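Local coordinates for member of DUF4221 family (Bacteroides vulgatus, PDB 3S9J), which is of unknown function but folds as a six-bladed beta-propeller and belongs to the DUF4221 family, at residues A[50-55]-A[79-84]; A[22-27]-A[44-49]. All coordinates share one frame; numbering follows the deposited sequence.

Contact 1. Residues A[50-55]-A[79-84]. With NA (sodium ion), chain D.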
loop_
_atom_site.group_PDB
_atom_site.type_symbol
_atom_site.label_atom_id
_atom_site.label_comp_id
_atom_site.label_asym_id
_atom_site.label_seq_id
_atom_site.Cartn_x
_atom_site.Cartn_y
_atom_site.Cartn_z
ATOM N N SER A 50 10.591 -16.577 -9.388
ATOM C CA SER A 50 11.645 -16.467 -10.378
ATOM C C SER A 50 11.340 -15.415 -11.439
ATOM O O SER A 50 12.125 -15.189 -12.335
ATOM C CB SER A 50 11.869 -17.828 -11.059
ATOM O OG SER A 50 10.702 -18.222 -11.757
ATOM N N LEU A 51 10.161 -14.804 -11.357
ATOM C CA LEU A 51 9.731 -13.861 -12.381
ATOM C C LEU A 51 10.352 -12.497 -12.141
ATOM O O LEU A 51 10.652 -12.131 -11.014
ATOM C CB LEU A 51 8.214 -13.716 -12.378
ATOM C CG LEU A 51 7.528 -15.060 -12.668
ATOM C CD1 LEU A 51 6.107 -14.947 -12.405
ATOM C CD2 LEU A 51 7.807 -15.524 -14.107
ATOM N N TYR A 52 10.545 -11.747 -13.213
ATOM C CA TYR A 52 11.149 -10.409 -13.079
ATOM C C TYR A 52 10.814 -9.502 -14.260
ATOM O O TYR A 52 11.635 -9.264 -15.151
ATOM C CB TYR A 52 12.654 -10.562 -12.918
ATOM C CG TYR A 52 13.364 -9.410 -12.228
ATOM C CD1 TYR A 52 13.186 -9.177 -10.877
ATOM C CD2 TYR A 52 14.237 -8.580 -12.929
ATOM C CE1 TYR A 52 13.884 -8.160 -10.221
ATOM C CE2 TYR A 52 14.922 -7.538 -12.271
ATOM C CZ TYR A 52 14.757 -7.366 -10.916
ATOM O OH TYR A 52 15.483 -6.388 -10.261
ATOM N N ASP A 53 9.589 -8.995 -14.251
ATOM C CA ASP A 53 9.111 -8.036 -15.224
ATOM C C ASP A 53 7.893 -7.300 -14.690
ATOM O O ASP A 53 7.506 -7.474 -13.539
ATOM C CB ASP A 53 8.873 -8.684 -16.602
ATOM C CG ASP A 53 7.797 -9.783 -16.609
ATOM O OD1 ASP A 53 6.854 -9.750 -15.793
ATOM O OD2 ASP A 53 7.929 -10.706 -17.482
ATOM N N ILE A 54 7.324 -6.429 -15.515
ATOM C CA ILE A 54 6.086 -5.785 -15.184
ATOM C C ILE A 54 5.064 -6.165 -16.245
ATOM O O ILE A 54 5.335 -6.076 -17.450
ATOM C CB ILE A 54 6.249 -4.247 -15.128
ATOM C CG1 ILE A 54 7.195 -3.846 -13.991
ATOM C CG2 ILE A 54 4.884 -3.528 -14.952
ATOM C CD1 ILE A 54 7.752 -2.418 -14.159
ATOM N N VAL A 55 3.881 -6.564 -15.794
ATOM C CA VAL A 55 2.778 -6.851 -16.683
ATOM C C VAL A 55 1.753 -5.734 -16.559
ATOM O O VAL A 55 1.428 -5.289 -15.455
ATOM C CB VAL A 55 2.149 -8.205 -16.333
ATOM C CG1 VAL A 55 0.827 -8.455 -17.081
ATOM C CG2 VAL A 55 3.170 -9.318 -16.579
ATOM N N PRO A 79 19.257 -4.290 -10.593
ATOM C CA PRO A 79 19.607 -5.436 -9.760
ATOM C C PRO A 79 18.585 -5.887 -8.743
ATOM O O PRO A 79 18.592 -7.063 -8.377
ATOM C CB PRO A 79 20.876 -4.955 -9.015
ATOM C CG PRO A 79 21.452 -3.908 -9.865
ATOM C CD PRO A 79 20.255 -3.205 -10.470
ATOM N N ALA A 80 17.716 -4.995 -8.246
ATOM C CA ALA A 80 16.938 -5.300 -7.042
ATOM C C ALA A 80 15.584 -4.611 -6.921
ATOM O O ALA A 80 15.233 -4.035 -5.873
ATOM C CB ALA A 80 17.769 -5.013 -5.793
ATOM N N VAL A 81 14.804 -4.704 -7.989
ATOM C CA VAL A 81 13.478 -4.133 -8.024
ATOM C C VAL A 81 12.533 -4.770 -7.027
ATOM O O VAL A 81 12.397 -6.009 -6.934
ATOM C CB VAL A 81 12.845 -4.259 -9.422
ATOM C CG1 VAL A 81 11.375 -3.759 -9.418
ATOM C CG2 VAL A 81 13.697 -3.555 -10.450
ATOM N N PHE A 82 11.940 -3.899 -6.238
ATOM C CA PHE A 82 10.838 -4.245 -5.367
ATOM C C PHE A 82 10.019 -2.995 -5.084
ATOM O O PHE A 82 10.263 -2.193 -4.184
ATOM C CB PHE A 82 11.236 -5.018 -4.112
ATOM C CG PHE A 82 10.260 -6.108 -3.802
ATOM C CD1 PHE A 82 9.953 -7.044 -4.781
ATOM C CD2 PHE A 82 9.611 -6.179 -2.589
ATOM C CE1 PHE A 82 9.029 -8.041 -4.559
ATOM C CE2 PHE A 82 8.704 -7.195 -2.356
ATOM C CZ PHE A 82 8.416 -8.120 -3.369
ATOM N N GLY A 83 9.034 -2.833 -5.944
ATOM C CA GLY A 83 8.163 -1.683 -5.954
ATOM C C GLY A 83 8.346 -0.948 -7.279
ATOM O O GLY A 83 9.472 -0.657 -7.708
ATOM N N SER A 84 7.233 -0.598 -7.901
ATOM C CA SER A 84 7.234 0.091 -9.183
ATOM C C SER A 84 5.902 0.764 -9.390
ATOM O O SER A 84 4.856 0.258 -8.952
ATOM C CB SER A 84 7.580 -0.868 -10.330
ATOM O OG SER A 84 6.660 -1.945 -10.377
HETATM NA NA NA D . 13.396 -10.011 -16.522
HETATM O O HOH W 1 12.233 -9.370 -18.460
HETATM O O HOH W 2 12.467 -12.214 -16.576
HETATM O O HOH W 3 15.341 -11.089 -15.346
HETATM O O HOH W 4 14.856 -10.758 -18.444
#
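Tyr52 reaches across to Val81 and makes the only hydrogen bond between residues 50-55 and 79-84: Val81 N donates to Tyr52 OH at 2.9 Å, and the N-H...O angle of 167° shows a nearly straight bond. Its CG lies anti to the backbone N (chi1 -156°), and from there the ring extends to bring OH to Val81. The same hydroxyl also pairs with Leu78 O; since a carbonyl can only accept, the phenolic hydrogen goes to Leu78.

Van der Waals contact adds to this bond: Val81 CB approaches the ring obliquely, 3.9 Å from Tyr52 CZ, and Val81 CG2 lies 3.4 Å from Tyr52 OH. Farther along, Ile54 CD1 rests 4.0 Å from Ser84 OG, a hydroxyl engaged by Glu45 and His43.

The metal is bound through the backbone. Sodium takes Tyr52 O at 2.4 Å, four waters and Leu70 O, and lies in the plane of the Tyr52 ring at its edge. Lys72 makes a cation-pi contact with that ring.

With 192 Å² buried, the contact joins one propeller blade, at strand 53-58, to the connection leading into the next at strand 84-86, and a single phenol makes the hydrogen bond across it.

Contact 2. Residues A[22-27]-A[44-49]. With NA (sodium ion), chain C; FMT (formic acid), chain K.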
loop_
_atom_site.group_PDB
_atom_site.type_symbol
_atom_site.label_atom_id
_atom_site.label_comp_id
_atom_site.label_asym_id
_atom_site.label_seq_id
_atom_site.Cartn_x
_atom_site.Cartn_y
_atom_site.Cartn_z
ATOM N N GLU A 22 2.510 -19.597 -16.751
ATOM C CA GLU A 22 3.743 -19.634 -15.929
ATOM C C GLU A 22 4.558 -18.335 -15.979
ATOM O O GLU A 22 5.410 -18.113 -15.125
ATOM C CB GLU A 22 4.642 -20.799 -16.373
ATOM C CG GLU A 22 5.338 -20.654 -17.680
ATOM C CD GLU A 22 4.471 -20.977 -18.907
ATOM O OE1 GLU A 22 3.270 -21.373 -18.750
ATOM O OE2 GLU A 22 5.031 -20.831 -20.012
ATOM N N GLN A 23 4.333 -17.489 -16.993
ATOM C CA GLN A 23 5.061 -16.232 -17.101
ATOM C C GLN A 23 4.567 -15.115 -16.182
ATOM O O GLN A 23 5.240 -14.082 -16.065
ATOM C CB GLN A 23 5.031 -15.701 -18.550
ATOM C CG GLN A 23 5.887 -16.502 -19.520
ATOM C CD GLN A 23 6.237 -15.625 -20.735
ATOM O OE1 GLN A 23 5.379 -15.384 -21.592
ATOM N NE2 GLN A 23 7.468 -15.077 -20.765
ATOM N N THR A 24 3.402 -15.289 -15.568
ATOM C CA THR A 24 2.854 -14.264 -14.677
ATOM C C THR A 24 2.374 -14.914 -13.404
ATOM O O THR A 24 1.457 -15.718 -13.445
ATOM C CB THR A 24 1.681 -13.485 -15.333
ATOM O OG1 THR A 24 2.059 -13.142 -16.680
ATOM C CG2 THR A 24 1.369 -12.201 -14.491
ATOM N N TYR A 25 2.955 -14.552 -12.258
ATOM C CA TYR A 25 2.482 -15.094 -10.986
ATOM C C TYR A 25 1.296 -14.290 -10.515
ATOM O O TYR A 25 1.199 -13.068 -10.783
ATOM C CB TYR A 25 3.594 -15.053 -9.945
ATOM C CG TYR A 25 3.293 -15.837 -8.696
ATOM C CD1 TYR A 25 3.047 -17.201 -8.757
ATOM C CD2 TYR A 25 3.228 -15.207 -7.460
ATOM C CE1 TYR A 25 2.749 -17.921 -7.592
ATOM C CE2 TYR A 25 2.972 -15.924 -6.300
ATOM C CZ TYR A 25 2.748 -17.282 -6.396
ATOM O OH TYR A 25 2.460 -18.016 -5.283
ATOM N N TYR A 26 0.370 -14.944 -9.805
ATOM C CA TYR A 26 -0.924 -14.284 -9.494
ATOM C C TYR A 26 -0.814 -13.196 -8.435
ATOM O O TYR A 26 -1.711 -12.381 -8.287
ATOM C CB TYR A 26 -2.018 -15.280 -9.080
ATOM C CG TYR A 26 -1.798 -15.889 -7.701
ATOM C CD1 TYR A 26 -2.295 -15.294 -6.549
ATOM C CD2 TYR A 26 -1.039 -17.025 -7.565
ATOM C CE1 TYR A 26 -2.048 -15.823 -5.281
ATOM C CE2 TYR A 26 -0.809 -17.581 -6.296
ATOM C CZ TYR A 26 -1.328 -16.968 -5.178
ATOM O OH TYR A 26 -1.067 -17.516 -3.953
ATOM N N LEU A 27 0.270 -13.209 -7.673
ATOM C CA LEU A 27 0.504 -12.236 -6.600
ATOM C C LEU A 27 1.486 -11.171 -7.036
ATOM O O LEU A 27 2.570 -11.493 -7.530
ATOM C CB LEU A 27 1.099 -12.919 -5.372
ATOM C CG LEU A 27 1.482 -11.986 -4.217
ATOM C CD1 LEU A 27 0.230 -11.347 -3.664
ATOM C CD2 LEU A 27 2.216 -12.765 -3.135
ATOM N N PHE A 44 1.119 -4.136 -12.932
ATOM C CA PHE A 44 1.257 -5.287 -12.051
ATOM C C PHE A 44 2.716 -5.712 -12.047
ATOM O O PHE A 44 3.181 -6.342 -12.986
ATOM C CB PHE A 44 0.340 -6.386 -12.566
ATOM C CG PHE A 44 0.282 -7.658 -11.729
ATOM C CD1 PHE A 44 1.199 -8.690 -11.925
ATOM C CD2 PHE A 44 -0.759 -7.853 -10.838
ATOM C CE1 PHE A 44 1.087 -9.896 -11.209
ATOM C CE2 PHE A 44 -0.864 -9.065 -10.123
ATOM C CZ PHE A 44 0.059 -10.078 -10.333
ATOM N N GLU A 45 3.436 -5.343 -10.992
ATOM C CA GLU A 45 4.829 -5.720 -10.884
ATOM C C GLU A 45 4.903 -7.223 -10.719
ATOM O O GLU A 45 4.313 -7.761 -9.814
ATOM C CB GLU A 45 5.521 -5.051 -9.719
ATOM C CG GLU A 45 7.009 -5.368 -9.671
ATOM C CD GLU A 45 7.679 -4.672 -8.512
ATOM O OE1 GLU A 45 7.563 -3.433 -8.441
ATOM O OE2 GLU A 45 8.313 -5.352 -7.692
ATOM N N ASN A 46 5.625 -7.892 -11.584
ATOM C CA ASN A 46 5.644 -9.379 -11.607
ATOM C C ASN A 46 7.059 -9.826 -11.261
ATOM O O ASN A 46 7.812 -10.313 -12.117
ATOM C CB ASN A 46 5.217 -9.809 -13.018
ATOM C CG ASN A 46 5.148 -11.305 -13.206
ATOM O OD1 ASN A 46 4.661 -12.036 -12.328
ATOM N ND2 ASN A 46 5.626 -11.782 -14.373
ATOM N N THR A 47 7.405 -9.638 -9.984
ATOM C CA THR A 47 8.765 -9.915 -9.507
ATOM C C THR A 47 8.781 -11.000 -8.434
ATOM O O THR A 47 9.829 -11.253 -7.813
ATOM C CB THR A 47 9.423 -8.633 -8.937
ATOM O OG1 THR A 47 8.529 -8.044 -7.995
ATOM C CG2 THR A 47 9.734 -7.651 -10.096
ATOM N N GLN A 48 7.641 -11.637 -8.186
ATOM C CA GLN A 48 7.621 -12.740 -7.208
ATOM C C GLN A 48 8.319 -13.969 -7.772
ATOM O O GLN A 48 8.374 -14.198 -8.978
ATOM C CB GLN A 48 6.213 -13.108 -6.788
ATOM C CG GLN A 48 5.506 -12.014 -6.017
ATOM C CD GLN A 48 6.154 -11.700 -4.689
ATOM O OE1 GLN A 48 6.442 -10.547 -4.376
ATOM N NE2 GLN A 48 6.402 -12.693 -3.943
ATOM N N LYS A 49 8.874 -14.762 -6.880
ATOM C CA LYS A 49 9.498 -16.005 -7.270
ATOM C C LYS A 49 10.559 -15.806 -8.306
ATOM O O LYS A 49 11.396 -14.922 -8.141
ATOM C CB LYS A 49 8.419 -17.079 -7.623
ATOM C CG LYS A 49 7.455 -17.329 -6.511
ATOM C CD LYS A 49 6.512 -18.525 -6.872
ATOM C CE LYS A 49 5.857 -19.124 -5.687
ATOM N NZ LYS A 49 5.211 -20.414 -6.111
HETATM NA NA NA C . 1.101 -17.968 -13.256
HETATM C C FMT K . -3.331 -16.684 -1.482
HETATM O O1 FMT K . -3.843 -16.749 -0.328
HETATM O O2 FMT K . -2.113 -16.588 -1.698
HETATM O O HOH W 5 3.688 -18.127 -12.603
HETATM O O HOH W 6 2.240 -20.577 -5.308
HETATM O O HOH W 7 0.410 -17.997 -10.950
HETATM O O HOH W 8 4.701 -11.709 -9.461
#
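In the six-bladed beta-propeller, Asn46 ends strand 39-46 of one four-stranded blade and fastens residues 22-27, the loop that arrives from strand 8-19 of the adjoining sheet, through both ends of its amide. Asn46 ND2 donates to Gln23 O at 2.9 Å, arriving in the carbonyl plane on a lone pair. Asn46 OD1 accepts from Tyr25 N at 3.0 Å with an N-H...O angle of 157°, the donor being tilted from the carbonyl plane. CG lies anti to the backbone N (chi1 -179°), and the amide beyond it is turned so that OD1 and ND2 both meet the loop backbone. Asp53 OD1 takes a further bond from ND2, and water 8 donates to OD1, so each end of this buried amide has at least two partners. The same water donates to Leu27 O and accepts from Gln48 N, bridging the two segments a second time.

Phe44 turns its ring rim to the loop backbone: CE1 comes within 3.2 Å of Tyr25 O, which lies at the edge near the ring plane, and Thr24 CG2 approaches the same carbon obliquely. Gln48 CB packs 3.7 Å from Tyr25 CD2.

The loop also carries a sodium site. Thr24 O binds the ion at 2.3 Å, together with waters 5 and 7, Asp21 O and Asn353 OD1, while Thr24 OG1 is held by Arg67.

Nearer the surface, the Tyr25 ring lies between two neighbours: Tyr26 CD2 sits over one face and the extended Lys49 chain over the opposite one. Lys49 CD is 4.1 Å from the ring centroid and 19° off its normal, a CH-pi contact. Water 6, in the plane at the ring edge, closes the arrangement, lying 2.6 Å from Tyr25 OH and accepting from Lys49 NZ at 3.1 Å.

How the contacts relate
Both contacts are partly buried, about 9 Å apart between centres, and share one blade, since strands 39-46 and 53-58 are antiparallel neighbours. A classic beta bulge, in which Tyr52 and Asp53 both face Asn46, joins them; Asp53 O lies 2.7 Å from Asn46 N, a probable hydrogen bond. Contact 2 buries 446 Å² against 192 Å² in contact 1, and relies on a side-chain amide, a bridging water and an exposed lysine; contact 1 relies on one phenol. Each includes a backbone carbonyl that binds sodium, but the two ions differ: one is ligated mainly by waters, the other mainly by protein oxygens.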